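Local coordinates for tRNA threonylcarbamoyladenosine biosynthesis protein TsaB (PDB 5BR9) that probably takes part in making the threonylcarbamoyladenosine (t6A) modification at position 37 of tRNA, at residues M50-D53 and L54-A58. Numbering follows the deposited sequence. Where two conformers were deposited one is given.
Sequences MVRD and LLDEA
R52 and D56, one turn apart on helix 43-58, form, in the R52 conformer given, an i to i+4 salt bridge in which NH1 of R52 lies 2.8 Å from OD1 of D56. The acceptor sits practically in the guanidinium plane, so the carboxylate is met at the edge of that group; on its own side OD1 is approached from the syn direction, 27° out of the carboxylate plane. The two planes are inclined by 52°, and one N-H, not a paired fork, makes the bond. Although CB of R52 points away from the following turn, the bend at chi2 (47°) brings CD of R52 to 3.2 Å from OD2 of D56, and a further bend at chi3 turns the guanidinium so that NH1 reaches OD1. OD2 of D56 accepts a hydrogen bond from a water whose oxygen lies 2.7 Å away, and the same water donates to OD1 of D53, linking two carboxylates that do not touch.

Around the helix, V51 and L55 lie side by side and point the same way, with CG1 of V51 4.0 Å from CD1 of L55. The helical hydrogen bond from L55 N to V51 O joins the same two residues. CD1 of L55 also lies over one face of the R52 guanidinium, while F92 of the second subunit packs on both V51 and R52. L54 turns to strands 21-28 and 31-38, and E57 OE1 is hydrogen-bonded to H35.

The helix is thus amphipathic, M50 and L54 packing on the sheet strands and V51 on F92 of the second subunit; the bridging water and, in this conformer, the ion pair would be expected to ease repulsion between D53 and D56.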
ATOM      1  N   MET A  50     -14.384  -4.176   6.349  1.00 35.84           N
ATOM      2  CA  MET A  50     -14.339  -4.672   7.724  1.00 34.90           C
ATOM      3  C   MET A  50     -14.308  -3.501   8.705  1.00 33.94           C
ATOM      4  O   MET A  50     -14.945  -3.549   9.759  1.00 36.12           O
ATOM      5  CB  MET A  50     -13.144  -5.588   7.947  1.00 32.97           C
ATOM      6  CG  MET A  50     -13.359  -7.003   7.432  1.00 44.15           C
ATOM      7  SD  MET A  50     -11.991  -8.115   7.836  1.00 42.36           S
ATOM      8  CE  MET A  50     -11.937  -7.892   9.596  1.00 42.13           C
ATOM      9  N   VAL A  51     -13.585  -2.446   8.337  1.00 31.13           N
ATOM     10  CA  VAL A  51     -13.480  -1.253   9.164  1.00 30.08           C
ATOM     11  C   VAL A  51     -14.815  -0.533   9.259  1.00 34.30           C
ATOM     12  O   VAL A  51     -15.250  -0.159  10.363  1.00 27.79           O
ATOM     13  CB  VAL A  51     -12.389  -0.313   8.638  1.00 34.20           C
ATOM     14  CG1 VAL A  51     -12.449   1.039   9.363  1.00 32.37           C
ATOM     15  CG2 VAL A  51     -11.007  -0.962   8.835  1.00 22.88           C
ATOM     16  N   ARG A  52     -15.473  -0.348   8.112  1.00 26.53           N
ATOM     17  CA  ARG A  52     -16.767   0.323   8.087  0.57 30.52           C
ATOM     18  C   ARG A  52     -17.735  -0.432   9.000  1.00 36.67           C
ATOM     19  O   ARG A  52     -18.407   0.171   9.838  1.00 36.13           O
ATOM     20  CB  ARG A  52     -17.293   0.421   6.645  0.57 33.98           C
ATOM     21  CG  ARG A  52     -18.719   0.958   6.452  0.57 38.09           C
ATOM     22  CD  ARG A  52     -19.020   2.228   7.256  0.57 43.43           C
ATOM     23  NE  ARG A  52     -18.016   3.281   7.121  0.57 46.68           N
ATOM     24  CZ  ARG A  52     -17.895   4.286   7.980  0.57 38.18           C
ATOM     25  NH1 ARG A  52     -18.716   4.346   9.014  0.57 34.19           N
ATOM     26  NH2 ARG A  52     -16.962   5.215   7.816  0.57 24.91           N
ATOM     27  N   ASP A  53     -17.782  -1.753   8.846  1.00 27.19           N
ATOM     28  CA  ASP A  53     -18.697  -2.590   9.628  1.00 31.24           C
ATOM     29  C   ASP A  53     -18.425  -2.507  11.127  1.00 28.09           C
ATOM     30  O   ASP A  53     -19.358  -2.471  11.934  1.00 34.83           O
ATOM     31  CB  ASP A  53     -18.615  -4.055   9.182  1.00 30.77           C
ATOM     32  CG  ASP A  53     -19.262  -4.302   7.824  1.00 49.41           C
ATOM     33  OD1 ASP A  53     -19.915  -3.384   7.272  1.00 52.45           O
ATOM     34  OD2 ASP A  53     -19.097  -5.426   7.302  1.00 48.86           O
ATOM     35  N   LEU A  54     -17.148  -2.504  11.492  1.00 27.64           N
ATOM     36  CA  LEU A  54     -16.756  -2.453  12.894  1.00 30.51           C
ATOM     37  C   LEU A  54     -17.182  -1.115  13.504  1.00 30.05           C
ATOM     38  O   LEU A  54     -17.814  -1.066  14.568  1.00 33.08           O
ATOM     39  CB  LEU A  54     -15.250  -2.643  13.040  1.00 23.33           C
ATOM     40  CG  LEU A  54     -14.710  -2.674  14.474  1.00 29.85           C
ATOM     41  CD1 LEU A  54     -15.153  -3.939  15.180  1.00 28.27           C
ATOM     42  CD2 LEU A  54     -13.191  -2.567  14.500  1.00 36.29           C
ATOM     43  N   LEU A  55     -16.835  -0.032  12.821  1.00 24.55           N
ATOM     44  CA  LEU A  55     -17.219   1.294  13.280  1.00 23.56           C
ATOM     45  C   LEU A  55     -18.734   1.382  13.345  1.00 26.59           C
ATOM     46  O   LEU A  55     -19.290   1.875  14.322  1.00 33.16           O
ATOM     47  CB  LEU A  55     -16.676   2.379  12.360  1.00 24.59           C
ATOM     48  CG  LEU A  55     -15.169   2.589  12.352  1.00 30.91           C
ATOM     49  CD1 LEU A  55     -14.856   3.579  11.251  1.00 19.47           C
ATOM     50  CD2 LEU A  55     -14.705   3.118  13.687  1.00 21.21           C
ATOM     51  N   ASP A  56     -19.406   0.852  12.334  1.00 27.87           N
ATOM     52  CA  ASP A  56     -20.866   0.940  12.313  1.00 33.81           C
ATOM     53  C   ASP A  56     -21.508   0.112  13.422  1.00 36.63           C
ATOM     54  O   ASP A  56     -22.472   0.553  14.032  1.00 39.78           O
ATOM     55  CB  ASP A  56     -21.413   0.526  10.945  1.00 29.95           C
ATOM     56  CG  ASP A  56     -21.223   1.613   9.894  1.00 44.49           C
ATOM     57  OD1 ASP A  56     -20.596   2.665  10.209  1.00 35.89           O
ATOM     58  OD2 ASP A  56     -21.714   1.423   8.761  1.00 42.57           O
ATOM     59  N   GLU A  57     -20.954  -1.062  13.708  1.00 37.11           N
ATOM     60  CA  GLU A  57     -21.488  -1.921  14.765  1.00 34.41           C
ATOM     61  C   GLU A  57     -21.357  -1.264  16.143  1.00 36.39           C
ATOM     62  O   GLU A  57     -22.222  -1.423  17.002  1.00 36.40           O
ATOM     63  CB  GLU A  57     -20.779  -3.279  14.761  1.00 34.27           C
ATOM     64  CG  GLU A  57     -21.145  -4.195  15.937  1.00 45.52           C
ATOM     65  CD  GLU A  57     -20.327  -5.490  15.975  1.00 56.56           C
ATOM     66  OE1 GLU A  57     -19.343  -5.617  15.208  1.00 59.76           O
ATOM     67  OE2 GLU A  57     -20.673  -6.383  16.781  1.00 57.57           O
ATOM     68  N   ALA A  58     -20.277  -0.518  16.334  1.00 28.38           N
ATOM     69  CA  ALA A  58     -19.981   0.150  17.598  1.00 28.62           C
ATOM     70  C   ALA A  58     -20.706   1.488  17.721  1.00 33.66           C
ATOM     71  O   ALA A  58     -20.761   2.064  18.796  1.00 31.36           O
ATOM     72  CB  ALA A  58     -18.470   0.353  17.746  1.00 22.95           C
TER
HETATM   73  O   HOH W   1     -22.093  -1.070   7.934  1.00 45.75           O